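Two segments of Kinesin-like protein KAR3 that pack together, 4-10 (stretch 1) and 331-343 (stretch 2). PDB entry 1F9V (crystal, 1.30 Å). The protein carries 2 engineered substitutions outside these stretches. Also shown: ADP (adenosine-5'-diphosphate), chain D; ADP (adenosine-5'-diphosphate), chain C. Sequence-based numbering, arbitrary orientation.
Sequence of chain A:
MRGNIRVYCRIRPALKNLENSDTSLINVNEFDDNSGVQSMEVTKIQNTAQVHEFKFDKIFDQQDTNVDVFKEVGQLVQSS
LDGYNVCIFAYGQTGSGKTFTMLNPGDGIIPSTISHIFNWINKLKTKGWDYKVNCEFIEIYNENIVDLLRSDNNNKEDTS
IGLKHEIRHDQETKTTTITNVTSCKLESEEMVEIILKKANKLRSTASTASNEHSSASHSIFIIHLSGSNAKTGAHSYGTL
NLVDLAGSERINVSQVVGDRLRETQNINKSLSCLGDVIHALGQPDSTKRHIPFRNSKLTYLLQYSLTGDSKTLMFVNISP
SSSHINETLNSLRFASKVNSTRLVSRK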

# COMPACT_ATOMS: atom_id res chain seq x y z
N ASN A 4 7.27 -12.26 -4.09
CA ASN A 4 6.43 -11.76 -5.18
C ASN A 4 6.09 -10.30 -4.91
O ASN A 4 5.09 -9.99 -4.25
CB ASN A 4 5.16 -12.58 -5.27
CG ASN A 4 4.43 -12.38 -6.57
OD1 ASN A 4 4.37 -11.26 -7.08
ND2 ASN A 4 3.88 -13.46 -7.12
N ILE A 5 6.92 -9.41 -5.43
CA ILE A 5 6.76 -7.98 -5.22
C ILE A 5 6.70 -7.19 -6.52
O ILE A 5 7.40 -7.51 -7.48
CB ILE A 5 7.96 -7.44 -4.39
CG1 ILE A 5 8.00 -8.13 -3.02
CG2 ILE A 5 7.86 -5.94 -4.24
CD1 ILE A 5 9.39 -8.20 -2.43
N ARG A 6 5.86 -6.17 -6.55
CA ARG A 6 5.74 -5.30 -7.71
C ARG A 6 5.60 -3.87 -7.23
O ARG A 6 5.13 -3.63 -6.12
CB ARG A 6 4.54 -5.69 -8.55
CG ARG A 6 4.65 -7.09 -9.06
CD ARG A 6 4.45 -7.17 -10.54
NE ARG A 6 3.94 -8.48 -10.96
CZ ARG A 6 4.43 -9.65 -10.57
NH1 ARG A 6 5.46 -9.72 -9.74
NH2 ARG A 6 3.88 -10.77 -11.03
N VAL A 7 6.03 -2.94 -8.06
CA VAL A 7 5.98 -1.53 -7.72
C VAL A 7 5.29 -0.71 -8.81
O VAL A 7 5.64 -0.82 -9.99
CB VAL A 7 7.41 -0.98 -7.52
CG1 VAL A 7 7.35 0.49 -7.14
CG2 VAL A 7 8.13 -1.80 -6.45
N TYR A 8 4.30 0.08 -8.41
CA TYR A 8 3.58 0.97 -9.33
C TYR A 8 3.79 2.40 -8.85
O TYR A 8 3.87 2.66 -7.64
CB TYR A 8 2.07 0.72 -9.31
CG TYR A 8 1.58 -0.59 -9.86
CD1 TYR A 8 2.43 -1.46 -10.54
CD2 TYR A 8 0.25 -0.96 -9.70
CE1 TYR A 8 1.95 -2.67 -11.06
CE2 TYR A 8 -0.23 -2.16 -10.20
CZ TYR A 8 0.61 -3.01 -10.87
OH TYR A 8 0.12 -4.20 -11.36
N CYS A 9 3.90 3.33 -9.79
CA CYS A 9 4.04 4.73 -9.44
C CYS A 9 2.79 5.42 -9.98
O CYS A 9 2.29 5.04 -11.04
CB CYS A 9 5.29 5.34 -10.09
SG CYS A 9 5.41 7.15 -9.91
N ARG A 10 2.26 6.39 -9.24
CA ARG A 10 1.09 7.11 -9.72
C ARG A 10 1.25 8.60 -9.54
O ARG A 10 1.47 9.09 -8.43
CB ARG A 10 -0.19 6.68 -9.01
CG ARG A 10 -1.40 7.47 -9.50
CD ARG A 10 -2.65 7.24 -8.66
NE ARG A 10 -3.85 7.63 -9.40
CZ ARG A 10 -5.09 7.35 -9.02
NH1 ARG A 10 -5.31 6.68 -7.89
NH2 ARG A 10 -6.11 7.73 -9.77
N SER A 331 10.69 9.98 -3.05
CA SER A 331 9.73 8.89 -3.18
C SER A 331 10.10 7.90 -4.28
O SER A 331 9.95 6.69 -4.12
CB SER A 331 8.33 9.45 -3.46
OG SER A 331 7.80 10.12 -2.34
N LEU A 332 10.60 8.41 -5.41
CA LEU A 332 10.99 7.55 -6.51
C LEU A 332 12.23 6.75 -6.15
O LEU A 332 12.41 5.62 -6.61
CB LEU A 332 11.23 8.38 -7.78
CG LEU A 332 9.94 8.96 -8.39
CD1 LEU A 332 10.28 9.96 -9.49
CD2 LEU A 332 9.08 7.83 -8.93
N ARG A 333 13.09 7.33 -5.32
CA ARG A 333 14.28 6.61 -4.90
C ARG A 333 13.85 5.48 -3.95
O ARG A 333 14.41 4.38 -3.97
CB ARG A 333 15.27 7.56 -4.23
CG ARG A 333 16.34 8.08 -5.19
CD ARG A 333 17.29 9.06 -4.51
NE ARG A 333 17.38 10.29 -5.28
CZ ARG A 333 17.00 11.49 -4.85
NH1 ARG A 333 16.50 11.63 -3.63
NH2 ARG A 333 17.10 12.54 -5.64
N PHE A 334 12.83 5.74 -3.12
CA PHE A 334 12.33 4.70 -2.22
C PHE A 334 11.71 3.60 -3.09
O PHE A 334 11.97 2.41 -2.88
CB PHE A 334 11.27 5.26 -1.27
CG PHE A 334 10.64 4.22 -0.37
CD1 PHE A 334 9.51 3.52 -0.78
CD2 PHE A 334 11.19 3.92 0.87
CE1 PHE A 334 8.94 2.54 0.04
CE2 PHE A 334 10.62 2.95 1.70
CZ PHE A 334 9.50 2.27 1.28
N ALA A 335 10.90 4.00 -4.06
CA ALA A 335 10.25 3.05 -4.97
C ALA A 335 11.28 2.16 -5.65
O ALA A 335 11.06 0.95 -5.79
CB ALA A 335 9.44 3.80 -6.01
N SER A 336 12.39 2.75 -6.09
CA SER A 336 13.45 2.00 -6.75
C SER A 336 14.09 0.99 -5.80
O SER A 336 14.47 -0.11 -6.20
CB SER A 336 14.53 2.97 -7.27
OG SER A 336 13.98 3.89 -8.20
N LYS A 337 14.22 1.37 -4.53
CA LYS A 337 14.80 0.48 -3.54
C LYS A 337 13.91 -0.74 -3.30
O LYS A 337 14.41 -1.86 -3.12
CB LYS A 337 15.01 1.22 -2.22
CG LYS A 337 15.49 0.33 -1.09
CD LYS A 337 15.60 1.09 0.22
CE LYS A 337 16.06 0.18 1.34
NZ LYS A 337 16.50 0.98 2.52
N VAL A 338 12.59 -0.54 -3.32
CA VAL A 338 11.71 -1.67 -3.08
C VAL A 338 11.45 -2.53 -4.33
O VAL A 338 10.82 -3.58 -4.24
CB VAL A 338 10.38 -1.21 -2.44
CG1 VAL A 338 10.65 -0.68 -1.05
CG2 VAL A 338 9.71 -0.15 -3.28
N ASN A 339 11.94 -2.08 -5.49
CA ASN A 339 11.81 -2.86 -6.72
C ASN A 339 12.57 -4.15 -6.44
O ASN A 339 13.67 -4.11 -5.90
CB ASN A 339 12.51 -2.14 -7.88
CG ASN A 339 11.56 -1.33 -8.75
OD1 ASN A 339 10.37 -1.61 -8.83
ND2 ASN A 339 12.11 -0.32 -9.43
N SER A 340 12.01 -5.30 -6.80
CA SER A 340 12.71 -6.56 -6.55
C SER A 340 13.66 -6.90 -7.71
O SER A 340 13.64 -6.25 -8.76
CB SER A 340 11.71 -7.70 -6.34
OG SER A 340 11.30 -8.25 -7.58
N THR A 341 14.50 -7.92 -7.51
CA THR A 341 15.45 -8.33 -8.54
C THR A 341 14.77 -8.98 -9.74
O THR A 341 15.42 -9.55 -10.61
CB THR A 341 16.52 -9.29 -7.96
OG1 THR A 341 15.88 -10.40 -7.32
CG2 THR A 341 17.39 -8.56 -6.95
N ARG A 342 13.45 -8.89 -9.76
CA ARG A 342 12.68 -9.41 -10.87
C ARG A 342 12.80 -8.35 -11.98
O ARG A 342 12.77 -8.66 -13.17
CB ARG A 342 11.22 -9.56 -10.45
CG ARG A 342 10.21 -9.55 -11.58
CD ARG A 342 8.91 -10.22 -11.16
NE ARG A 342 7.82 -9.93 -12.09
CZ ARG A 342 7.41 -8.71 -12.40
NH1 ARG A 342 6.41 -8.55 -13.26
NH2 ARG A 342 8.00 -7.65 -11.86
N LEU A 343 12.97 -7.11 -11.55
CA LEU A 343 13.05 -5.97 -12.45
C LEU A 343 14.40 -5.25 -12.43
O LEU A 343 14.94 -4.90 -13.48
CB LEU A 343 11.93 -4.98 -12.08
CG LEU A 343 11.76 -3.64 -12.79
CD1 LEU A 343 10.31 -3.20 -12.70
CD2 LEU A 343 12.67 -2.60 -12.16
PB ADP D . 2.12 -12.07 -14.74
O1B ADP D . 3.40 -12.75 -15.09
O2B ADP D . 2.36 -10.88 -13.64
O3B ADP D . 1.45 -11.54 -15.96
PA ADP D . 0.87 -13.37 -12.47
O1A ADP D . 0.50 -14.79 -12.32
O2A ADP D . 2.07 -13.03 -11.69
O3A ADP D . 1.17 -13.07 -13.99
O5' ADP D . -0.37 -12.40 -12.15
C5' ADP D . -0.97 -11.65 -13.21
C4' ADP D . -1.55 -10.32 -12.74
O4' ADP D . -1.89 -10.28 -11.33
C3' ADP D . -0.63 -9.15 -13.01
O3' ADP D . -0.78 -8.59 -14.33
C2' ADP D . -0.95 -8.16 -11.91
O2' ADP D . -1.96 -7.22 -12.29
C1' ADP D . -1.33 -9.07 -10.75
N9 ADP D . -0.17 -9.31 -9.79
C8 ADP D . 0.49 -10.46 -9.58
N7 ADP D . 1.44 -10.27 -8.64
C5 ADP D . 1.39 -9.01 -8.25
C6 ADP D . 2.08 -8.21 -7.32
N6 ADP D . 3.07 -8.72 -6.57
N1 ADP D . 1.74 -6.88 -7.17
C2 ADP D . 0.75 -6.31 -7.90
N3 ADP D . 0.08 -7.07 -8.78
C4 ADP D . 0.35 -8.39 -8.99
PB ADP C . -2.28 12.06 0.83
O1B ADP C . -1.12 11.44 0.14
O2B ADP C . -3.24 10.93 1.44
O3B ADP C . -1.84 13.03 1.87
PA ADP C . -4.75 12.82 -0.46
O1A ADP C . -5.17 11.58 -1.11
O2A ADP C . -5.46 12.98 0.80
O3A ADP C . -3.19 12.79 -0.23
O5' ADP C . -5.09 14.07 -1.37
C5' ADP C . -4.22 15.08 -1.88
C4' ADP C . -5.16 16.01 -2.70
O4' ADP C . -5.04 15.60 -4.07
C3' ADP C . -6.65 15.85 -2.36
O3' ADP C . -7.37 17.09 -2.43
C2' ADP C . -7.18 14.84 -3.37
O2' ADP C . -8.60 14.93 -3.57
C1' ADP C . -6.31 15.13 -4.59
N9 ADP C . -6.01 13.90 -5.39
C8 ADP C . -5.08 12.99 -5.07
N7 ADP C . -5.05 12.05 -5.99
C5 ADP C . -5.93 12.34 -6.91
C6 ADP C . -6.34 11.75 -8.10
N6 ADP C . -5.76 10.61 -8.51
N1 ADP C . -7.32 12.33 -8.85
C2 ADP C . -7.93 13.47 -8.47
N3 ADP C . -7.54 14.06 -7.32
C4 ADP C . -6.57 13.53 -6.53
O HOH W 1 9.70 -6.42 -8.61
O HOH W 2 9.44 -10.07 -7.10

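Val-7 occupies the middle of this contact and gives up more surface to it than any other residue. Its CA-to-CB bond points toward the helix of stretch 2, to which the strand 4-10 runs nearly antiparallel, their N-to-C directions 160° apart and their axes 8.7 Å apart at closest approach. With chi1 of Val-7 in the t well, its CG1 lies 4.1 Å from CB of Ala-335, and its CG2 lies 3.9 Å from CG2 of Val-338 and 3.3 Å from OD1 of Asn-339; OD1 of Asn-339 is also within 4.1 Å of CG1 of Val-7. The CA-to-CB bond of Ala-335 also points toward the strand. Two residues along the strand, Cys-9 again faces the helix, and its SG packs 3.9 Å from CD2 of Leu-332, one helical turn before Ala-335.

In the other direction along the strand the contact turns polar. Ile-5 still offers CG2, 3.8 Å from the carbonyl O of Val-338, and its CB is 4.2 Å from CB of Ser-340, but no direct hydrogen bond joins the two stretches. Water bridges them instead. Water 1 donates to Ile-5 O (2.8 Å) and to Ser-340 OG (2.6 Å); water 2 accepts from Ile-5 N (3.1 Å) and from Ser-340 OG (2.6 Å). The serine hydroxyl thus serves both waters, linking the loop to both backbone polar groups of Ile-5.

At the polar edge, the guanidinium of the buried Arg-6 lies flat on that of the exposed Arg-342, with centres 3.6 Å apart and planes within 2° of parallel. Arg-6 NH1 and Arg-342 NE, 3.3 Å apart, are both donors, so the like charges meet face to face without a hydrogen bond. ADP (chain D) places N7 over the opposite face of Arg-6, whose NH2 donates to the phosphate oxygen O2B of that nucleotide at 3.0 Å.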